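Malate dehydrogenase (Plasmodium falciparum, PDB 5NFR) reversibly oxidises malate to oxaloacetate with NAD(+) as coenzyme, as a member of the LDH/MDH superfamily, and may also act on lactate. Local coordinates at residues 125-130 with 306-311; 120-125 with 266-271; 246-251 with 271-276. All coordinates share one frame; numbering follows the deposited sequence.

Contact 1 of 3, residues 125-130 with 306-311; sequences VNVFHK and QKAFDL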
loop_
_atom_site.group_PDB
_atom_site.type_symbol
_atom_site.label_atom_id
_atom_site.label_comp_id
_atom_site.label_asym_id
_atom_site.label_seq_id
_atom_site.Cartn_x
_atom_site.Cartn_y
_atom_site.Cartn_z
ATOM N N VAL A 125 35.177 3.877 -9.658
ATOM C CA VAL A 125 36.576 3.920 -9.235
ATOM C C VAL A 125 37.223 2.592 -9.671
ATOM O O VAL A 125 38.315 2.588 -10.253
ATOM C CB VAL A 125 36.755 4.077 -7.707
ATOM C CG1 VAL A 125 38.262 4.111 -7.342
ATOM C CG2 VAL A 125 36.111 5.353 -7.227
ATOM N N ASN A 126 36.552 1.484 -9.397
ATOM C CA ASN A 126 37.085 0.151 -9.821
ATOM C C ASN A 126 37.258 0.005 -11.329
ATOM O O ASN A 126 38.251 -0.542 -11.797
ATOM C CB ASN A 126 36.200 -0.947 -9.306
ATOM C CG ASN A 126 36.393 -1.159 -7.813
ATOM O OD1 ASN A 126 37.328 -1.832 -7.407
ATOM N ND2 ASN A 126 35.421 -0.732 -7.019
ATOM N N VAL A 127 36.339 0.572 -12.072
ATOM C CA VAL A 127 36.466 0.597 -13.529
ATOM C C VAL A 127 37.720 1.400 -13.882
ATOM O O VAL A 127 38.484 1.011 -14.734
ATOM C CB VAL A 127 35.181 1.188 -14.189
ATOM C CG1 VAL A 127 35.372 1.449 -15.667
ATOM C CG2 VAL A 127 34.014 0.293 -13.947
ATOM N N PHE A 128 37.870 2.549 -13.288
ATOM C CA PHE A 128 39.000 3.397 -13.668
ATOM C C PHE A 128 40.319 2.706 -13.406
ATOM O O PHE A 128 41.243 2.814 -14.189
ATOM C CB PHE A 128 38.986 4.802 -12.974
ATOM C CG PHE A 128 40.144 5.651 -13.372
ATOM C CD1 PHE A 128 41.289 5.629 -12.638
ATOM C CD2 PHE A 128 40.081 6.485 -14.501
ATOM C CE1 PHE A 128 42.372 6.414 -12.995
ATOM C CE2 PHE A 128 41.184 7.239 -14.900
ATOM C CZ PHE A 128 42.330 7.185 -14.157
ATOM N N HIS A 129 40.398 2.033 -12.293
ATOM C CA HIS A 129 41.618 1.335 -11.982
ATOM C C HIS A 129 41.945 0.284 -13.042
ATOM O O HIS A 129 43.075 0.246 -13.527
ATOM C CB HIS A 129 41.513 0.691 -10.586
ATOM C CG HIS A 129 42.660 -0.202 -10.225
ATOM N ND1 HIS A 129 43.977 0.219 -10.264
ATOM C CD2 HIS A 129 42.681 -1.485 -9.810
ATOM C CE1 HIS A 129 44.757 -0.740 -9.815
ATOM N NE2 HIS A 129 43.994 -1.797 -9.561
ATOM N N LYS A 130 40.978 -0.548 -13.326
ATOM C CA LYS A 130 41.136 -1.566 -14.266
ATOM C C LYS A 130 41.739 -1.119 -15.596
ATOM O O LYS A 130 42.626 -1.816 -16.144
ATOM C CB LYS A 130 39.805 -2.262 -14.517
ATOM C CG LYS A 130 39.950 -3.424 -15.551
ATOM C CD LYS A 130 38.865 -4.501 -15.391
ATOM C CE LYS A 130 39.124 -5.695 -16.328
ATOM N NZ LYS A 130 38.332 -6.851 -15.813
ATOM N N GLN A 306 31.565 -6.256 -10.678
ATOM C CA GLN A 306 31.541 -7.334 -11.688
ATOM C C GLN A 306 30.536 -6.999 -12.813
ATOM O O GLN A 306 30.873 -7.075 -13.988
ATOM C CB GLN A 306 31.224 -8.736 -11.062
ATOM C CG GLN A 306 32.365 -9.726 -11.049
ATOM C CD GLN A 306 33.101 -9.758 -12.383
ATOM O OE1 GLN A 306 32.490 -9.799 -13.451
ATOM N NE2 GLN A 306 34.421 -9.653 -12.323
ATOM N N LYS A 307 29.300 -6.691 -12.417
ATOM C CA LYS A 307 28.257 -6.292 -13.353
ATOM C C LYS A 307 28.768 -5.236 -14.302
ATOM O O LYS A 307 28.532 -5.313 -15.516
ATOM C CB LYS A 307 26.987 -5.779 -12.650
ATOM C CG LYS A 307 26.145 -6.844 -11.986
ATOM C CD LYS A 307 24.851 -6.282 -11.426
ATOM C CE LYS A 307 24.107 -7.377 -10.648
ATOM N NZ LYS A 307 22.789 -6.861 -10.172
ATOM N N ALA A 308 29.451 -4.259 -13.759
ATOM C CA ALA A 308 29.981 -3.188 -14.574
ATOM C C ALA A 308 31.010 -3.656 -15.588
ATOM O O ALA A 308 30.911 -3.273 -16.755
ATOM C CB ALA A 308 30.582 -2.096 -13.710
ATOM N N PHE A 309 31.957 -4.497 -15.150
ATOM C CA PHE A 309 32.945 -5.113 -16.083
ATOM C C PHE A 309 32.261 -5.923 -17.196
ATOM O O PHE A 309 32.606 -5.787 -18.373
ATOM C CB PHE A 309 33.935 -6.004 -15.367
ATOM C CG PHE A 309 34.822 -5.294 -14.373
ATOM C CD1 PHE A 309 35.132 -3.929 -14.495
ATOM C CD2 PHE A 309 35.377 -6.005 -13.293
ATOM C CE1 PHE A 309 35.938 -3.290 -13.553
ATOM C CE2 PHE A 309 36.210 -5.367 -12.363
ATOM C CZ PHE A 309 36.493 -4.001 -12.495
ATOM N N ASP A 310 31.254 -6.700 -16.807
ATOM C CA ASP A 310 30.472 -7.507 -17.751
ATOM C C ASP A 310 29.778 -6.607 -18.818
ATOM O O ASP A 310 30.001 -6.806 -20.011
ATOM C CB ASP A 310 29.414 -8.379 -17.041
ATOM C CG ASP A 310 30.008 -9.459 -16.132
ATOM O OD1 ASP A 310 31.134 -9.960 -16.372
ATOM O OD2 ASP A 310 29.298 -9.858 -15.174
ATOM N N LEU A 311 29.059 -5.586 -18.377
ATOM C CA LEU A 311 28.337 -4.674 -19.275
ATOM C C LEU A 311 29.238 -3.817 -20.149
ATOM O O LEU A 311 28.792 -3.303 -21.163
ATOM C CB LEU A 311 27.399 -3.759 -18.515
ATOM C CG LEU A 311 26.341 -4.409 -17.639
ATOM C CD1 LEU A 311 25.844 -3.381 -16.627
ATOM C CD2 LEU A 311 25.214 -5.007 -18.468
#
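Lys130 lies across one face of the Phe309 ring, the two side chains passing at a slant. Its CG is anti to the backbone N (chi1 -179°) and the chain beyond is extended, which carries CD and then NZ over that face. Lys130 CD stands 3.8 Å from the centroid of the Phe309 ring in a CH-pi contact, and Lys130 NZ, 4.2 Å from that centroid and 20° off the ring normal, makes a cation-pi interaction. Lysine suits this exposed edge of the contact: its apolar stem packs on the aromatic while its charge stays near solvent. The ring's edge faces helix backbone, with Asn126 O 3.9 Å from Phe309 CZ and Val127 CA 3.9 Å from Phe309 CE1. Beside the ring, Val127 CG2 rests 4.2 Å from Ala308 CB, a light apolar contact. No hydrogen bond crosses; Asn126 ND2 bonds to Asp122 O, one turn back, and to Phe267 O of strand 266-268. The segments cross at -53° with axes 10.1 Å apart. This packing is one of the places where the two domains of the LDH/MDH fold meet: the last helix, 288-311, lies against helix 121-132 of the NAD-binding Rossmann domain.

Contact 2 of 3, residues 120-125 with 266-271; sequences PLDIMV and LFVGST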
loop_
_atom_site.group_PDB
_atom_site.type_symbol
_atom_site.label_atom_id
_atom_site.label_comp_id
_atom_site.label_asym_id
_atom_site.label_seq_id
_atom_site.Cartn_x
_atom_site.Cartn_y
_atom_site.Cartn_z
ATOM N N PRO A 120 27.496 5.140 -10.383
ATOM C CA PRO A 120 27.751 4.909 -8.933
ATOM C C PRO A 120 29.243 4.888 -8.510
ATOM O O PRO A 120 30.086 4.133 -9.058
ATOM C CB PRO A 120 27.097 3.567 -8.689
ATOM C CG PRO A 120 27.252 2.856 -9.988
ATOM C CD PRO A 120 27.336 3.879 -11.090
ATOM N N LEU A 121 29.547 5.692 -7.484
ATOM C CA LEU A 121 30.918 6.092 -7.182
ATOM C C LEU A 121 31.944 4.887 -7.022
ATOM O O LEU A 121 32.904 4.814 -7.802
ATOM C CB LEU A 121 31.005 6.999 -5.954
ATOM C CG LEU A 121 32.510 7.302 -5.797
ATOM C CD1 LEU A 121 32.904 8.536 -6.534
ATOM C CD2 LEU A 121 32.954 7.266 -4.371
ATOM N N ASP A 122 31.723 4.018 -6.041
ATOM C CA ASP A 122 32.685 2.982 -5.757
ATOM C C ASP A 122 32.944 2.103 -6.969
ATOM O O ASP A 122 34.088 1.822 -7.333
ATOM C CB ASP A 122 32.241 2.108 -4.628
ATOM C CG ASP A 122 31.860 2.891 -3.424
ATOM O OD1 ASP A 122 32.565 2.767 -2.438
ATOM O OD2 ASP A 122 30.819 3.576 -3.446
ATOM N N ILE A 123 31.874 1.797 -7.668
ATOM C CA ILE A 123 31.959 0.991 -8.859
ATOM C C ILE A 123 32.854 1.641 -9.903
ATOM O O ILE A 123 33.725 0.974 -10.487
ATOM C CB ILE A 123 30.545 0.651 -9.395
ATOM C CG1 ILE A 123 29.792 -0.321 -8.465
ATOM C CG2 ILE A 123 30.626 -0.053 -10.733
ATOM C CD1 ILE A 123 29.049 0.310 -7.305
ATOM N N MET A 124 32.632 2.894 -10.162
ATOM C CA MET A 124 33.364 3.592 -11.212
ATOM C C MET A 124 34.831 3.801 -10.945
ATOM O O MET A 124 35.661 3.871 -11.874
ATOM C CB MET A 124 32.700 4.928 -11.504
ATOM C CG MET A 124 31.258 4.850 -12.131
ATOM S SD MET A 124 31.275 4.034 -13.735
ATOM C CE MET A 124 30.567 2.497 -13.216
ATOM N N VAL A 125 35.177 3.877 -9.658
ATOM C CA VAL A 125 36.576 3.920 -9.235
ATOM C C VAL A 125 37.223 2.592 -9.671
ATOM O O VAL A 125 38.315 2.588 -10.253
ATOM C CB VAL A 125 36.755 4.077 -7.707
ATOM C CG1 VAL A 125 38.262 4.111 -7.342
ATOM C CG2 VAL A 125 36.111 5.353 -7.227
ATOM N N LEU A 266 39.663 -4.553 -4.079
ATOM C CA LEU A 266 38.468 -3.767 -4.409
ATOM C C LEU A 266 38.610 -2.330 -3.881
ATOM O O LEU A 266 39.135 -2.127 -2.773
ATOM C CB LEU A 266 37.261 -4.414 -3.755
ATOM C CG LEU A 266 35.903 -3.862 -4.105
ATOM C CD1 LEU A 266 35.546 -4.222 -5.566
ATOM C CD2 LEU A 266 34.870 -4.422 -3.139
ATOM N N PHE A 267 38.199 -1.364 -4.685
ATOM C CA PHE A 267 38.029 0.031 -4.216
ATOM C C PHE A 267 36.650 0.172 -3.598
ATOM O O PHE A 267 35.658 -0.268 -4.188
ATOM C CB PHE A 267 38.170 1.002 -5.342
ATOM C CG PHE A 267 39.576 1.202 -5.801
ATOM C CD1 PHE A 267 40.129 0.382 -6.763
ATOM C CD2 PHE A 267 40.334 2.218 -5.285
ATOM C CE1 PHE A 267 41.386 0.596 -7.247
ATOM C CE2 PHE A 267 41.616 2.460 -5.767
ATOM C CZ PHE A 267 42.152 1.612 -6.749
ATOM N N VAL A 268 36.609 0.688 -2.380
ATOM C CA VAL A 268 35.380 0.838 -1.648
ATOM C C VAL A 268 35.584 1.880 -0.578
ATOM O O VAL A 268 36.679 2.048 -0.052
ATOM C CB VAL A 268 34.858 -0.505 -1.074
ATOM C CG1 VAL A 268 35.705 -1.030 0.070
ATOM C CG2 VAL A 268 33.441 -0.378 -0.565
ATOM N N GLY A 269 34.527 2.518 -0.171
ATOM C CA GLY A 269 34.564 3.493 0.874
ATOM C C GLY A 269 35.138 2.958 2.164
ATOM O O GLY A 269 34.614 2.001 2.743
ATOM N N SER A 270 36.195 3.599 2.641
ATOM C CA SER A 270 36.896 3.165 3.855
ATOM C C SER A 270 37.739 4.280 4.437
ATOM O O SER A 270 37.876 5.342 3.804
ATOM C CB SER A 270 37.880 2.026 3.524
ATOM O OG SER A 270 38.192 1.283 4.668
ATOM N N THR A 271 38.229 4.062 5.654
ATOM C CA THR A 271 39.081 5.029 6.346
ATOM C C THR A 271 40.458 5.087 5.699
ATOM O O THR A 271 40.985 4.041 5.465
ATOM C CB THR A 271 39.268 4.615 7.798
ATOM O OG1 THR A 271 39.443 3.225 7.853
ATOM C CG2 THR A 271 38.048 4.972 8.606
#
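The aromatic ring of Phe267 takes a methyl group of Val125 at a slant, Val125 CG1 standing 3.5 Å from Phe267 CD2, and it packs edge-to-face with both His129 and Tyr256. With chi1 at 180°, Val125 holds CG1 opposite its own amide nitrogen, which sends this branch to the strand, and the two side chains cross at about a right angle. A branched, stiff side chain serves well here, because little freedom is lost when it is pressed against a ring. The second flat group, the carboxylate of Asp122, is gripped through both oxygens. Gly269 N donates to Asp122 OD1 over 3.0 Å, nearly along the C-O axis though bent at the hydrogen (140°), while OD2 accepts from the backbone N of His174, the predicted proton acceptor. The helix starts just after Asn119 and Pro120, whose cis peptide is a hallmark of LDH/MDH enzymes. By holding the backbone of His174 as well as that of Gly269, Asp122 is probably a second-shell residue, tying the catalytic domain to the Rossmann domain beside the active site. Its place in the helix's first turn would probably help stabilise a negative charge. The chain turns a corner at Gly269, right where its backbone N meets the carboxylate. Just before it, Val268 CA approaches Asp122 OD1 to 3.5 Å, and Val268 CG2 borders the same oxygen at 3.8 Å.

Contact 3 of 3, residues 246-251 with 271-276; sequences NENNLF and TAKINN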
loop_
_atom_site.group_PDB
_atom_site.type_symbol
_atom_site.label_atom_id
_atom_site.label_comp_id
_atom_site.label_asym_id
_atom_site.label_seq_id
_atom_site.Cartn_x
_atom_site.Cartn_y
_atom_site.Cartn_z
ATOM N N ASN A 246 50.483 17.599 1.251
ATOM C CA ASN A 246 50.997 16.501 2.035
ATOM C C ASN A 246 50.481 16.493 3.443
ATOM O O ASN A 246 51.187 16.293 4.384
ATOM C CB ASN A 246 52.508 16.578 2.020
ATOM C CG ASN A 246 53.159 15.247 2.380
ATOM O OD1 ASN A 246 52.606 14.170 2.105
ATOM N ND2 ASN A 246 54.230 15.302 3.064
ATOM N N GLU A 247 49.182 16.739 3.566
ATOM C CA GLU A 247 48.593 16.926 4.873
ATOM C C GLU A 247 48.436 15.647 5.698
ATOM O O GLU A 247 48.364 15.701 6.918
ATOM C CB GLU A 247 47.267 17.602 4.752
ATOM C CG GLU A 247 47.390 18.981 4.132
ATOM C CD GLU A 247 46.067 19.710 4.100
ATOM O OE1 GLU A 247 45.037 19.006 4.063
ATOM O OE2 GLU A 247 46.060 20.918 4.234
ATOM N N ASN A 248 48.302 14.526 5.050
ATOM C CA ASN A 248 48.061 13.281 5.744
ATOM C C ASN A 248 46.785 13.245 6.596
ATOM O O ASN A 248 46.675 12.559 7.592
ATOM C CB ASN A 248 49.277 12.931 6.548
ATOM C CG ASN A 248 49.642 11.455 6.444
ATOM O OD1 ASN A 248 49.272 10.736 5.512
ATOM N ND2 ASN A 248 50.328 10.979 7.461
ATOM N N ASN A 249 45.755 13.891 6.104
ATOM C CA ASN A 249 44.435 13.894 6.752
ATOM C C ASN A 249 43.750 12.520 6.674
ATOM O O ASN A 249 43.924 11.796 5.709
ATOM C CB ASN A 249 43.532 14.979 6.104
ATOM C CG ASN A 249 43.266 16.123 7.011
ATOM O OD1 ASN A 249 43.780 17.299 6.806
ATOM N ND2 ASN A 249 42.497 15.807 8.086
ATOM N N LEU A 250 42.972 12.191 7.697
ATOM C CA LEU A 250 42.260 10.940 7.789
ATOM C C LEU A 250 40.803 11.127 7.425
ATOM O O LEU A 250 40.035 11.724 8.208
ATOM C CB LEU A 250 42.377 10.425 9.221
ATOM C CG LEU A 250 41.670 9.096 9.481
ATOM C CD1 LEU A 250 42.352 7.988 8.674
ATOM C CD2 LEU A 250 41.643 8.765 10.965
ATOM N N PHE A 251 40.423 10.703 6.211
ATOM C CA PHE A 251 39.036 10.791 5.696
ATOM C C PHE A 251 38.380 9.434 5.568
ATOM O O PHE A 251 39.029 8.422 5.699
ATOM C CB PHE A 251 39.082 11.363 4.277
ATOM C CG PHE A 251 39.837 12.644 4.149
ATOM C CD1 PHE A 251 39.343 13.791 4.750
ATOM C CD2 PHE A 251 40.925 12.732 3.308
ATOM C CE1 PHE A 251 39.980 15.012 4.583
ATOM C CE2 PHE A 251 41.592 13.931 3.155
ATOM C CZ PHE A 251 41.127 15.082 3.805
ATOM N N THR A 271 38.229 4.062 5.654
ATOM C CA THR A 271 39.081 5.029 6.346
ATOM C C THR A 271 40.458 5.087 5.699
ATOM O O THR A 271 40.985 4.041 5.465
ATOM C CB THR A 271 39.268 4.615 7.798
ATOM O OG1 THR A 271 39.443 3.225 7.853
ATOM C CG2 THR A 271 38.048 4.972 8.606
ATOM N N ALA A 272 40.937 6.276 5.322
ATOM C CA ALA A 272 42.147 6.422 4.591
ATOM C C ALA A 272 42.782 7.752 4.780
ATOM O O ALA A 272 42.160 8.723 5.198
ATOM C CB ALA A 272 41.916 6.255 3.108
ATOM N N LYS A 273 44.085 7.779 4.571
ATOM C CA LYS A 273 44.876 8.984 4.765
ATOM C C LYS A 273 45.249 9.404 3.383
ATOM O O LYS A 273 45.678 8.579 2.596
ATOM C CB LYS A 273 46.206 8.769 5.578
ATOM C CG LYS A 273 46.061 8.594 7.079
ATOM C CD LYS A 273 47.448 8.359 7.717
ATOM C CE LYS A 273 47.357 7.713 9.094
ATOM N NZ LYS A 273 48.697 7.493 9.791
ATOM N N ILE A 274 45.270 10.701 3.150
ATOM C CA ILE A 274 45.744 11.184 1.884
ATOM C C ILE A 274 46.984 12.066 2.145
ATOM O O ILE A 274 46.843 13.062 2.804
ATOM C CB ILE A 274 44.605 11.927 1.091
ATOM C CG1 ILE A 274 43.517 10.956 0.816
ATOM C CG2 ILE A 274 45.138 12.535 -0.162
ATOM C CD1 ILE A 274 42.301 11.528 0.102
ATOM N N ASN A 275 48.015 11.841 1.354
ATOM C CA ASN A 275 49.201 12.632 1.334
ATOM C C ASN A 275 49.870 12.690 -0.049
ATOM O O ASN A 275 49.230 12.329 -1.010
ATOM C CB ASN A 275 50.181 12.055 2.365
ATOM C CG ASN A 275 50.520 10.604 2.050
ATOM O OD1 ASN A 275 50.840 10.283 0.903
ATOM N ND2 ASN A 275 50.599 9.780 3.090
ATOM N N ASN A 276 51.092 13.263 -0.120
ATOM C CA ASN A 276 51.985 13.326 -1.304
ATOM C C ASN A 276 52.005 12.120 -2.224
ATOM O O ASN A 276 52.302 12.279 -3.375
ATOM C CB ASN A 276 53.475 13.386 -0.832
ATOM C CG ASN A 276 54.006 14.723 -0.904
ATOM O OD1 ASN A 276 53.357 15.645 -1.419
ATOM N ND2 ASN A 276 55.162 14.923 -0.301
#
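Two neighbouring antiparallel strands of the C-terminal catalytic domain, 249-257 and 270-275, meet here where the chain has just left helix 230-244. Phe251 and Ala272 form a hydrogen-bonded pair: Phe251 N reaches Ala272 O over 2.8 Å, and Ala272 N returns to Phe251 O over 2.9 Å. Further along, Ile274 N donates to Asn249 O at 3.1 Å, in the carbonyl plane. Between them Leu250 and Lys273 make a non-hydrogen-bonded pair, their side chains on one face of the sheet, with Leu250 CD1 4.1 Å from Lys273 CG. The extended lysine continues past the amide of Asn248 to a weak hydrogen bond from its NZ to Lys160 O of a second subunit, an apolar stem and polar tip well matched to a sheet surface at an interface. On the other face Ile274 CD1 packs 3.7 Å from Phe251 CD2, the side chains crossing almost perpendicularly, and the phenylalanine also touches Lys238 and Ser242 of helix 230-244. Asparagines line the turn that leads from the helix into the strand. Asn246 and Asn248 both have positive phi, which this residue type tolerates well, and Asn246 is the C-prime residue of the Schellman motif that ends the helix. Asn275 ND2 gives Asn248 OD1 a 2.9 Å bond that leaves in the plane of the donor amide yet arrives 46° above the acceptor's carbonyl plane; Asn275 OD1 turns to Lys277 N. Asn246 OD1 accepts from Asn276 N at 2.8 Å, and the two side-chain amides stack with planes 12° apart, bringing Asn246 CG to 3.4 Å from Asn276 ND2.

How the contacts relate
Contacts 1 and 2 share helix 121-132 and both join the Rossmann domain to the C-terminal one, whereas contact 3 lies wholly within the latter. Contact 2 is the most deeply buried, and a carboxylate gripping backbone N-H groups beside the active site distinguishes it. Contact 1, farther out, relies on apolar and cation-pi packing; the two adjoin where Ala308 meets Ile123 and where Asn126 ND2 probably bonds Phe267 O. Contact 3, partly buried and bordered by other subunits, is built from sheet hydrogen bonds and asparagine amides. It shares Thr271 and one sheet with contact 2 but does not touch contact 1.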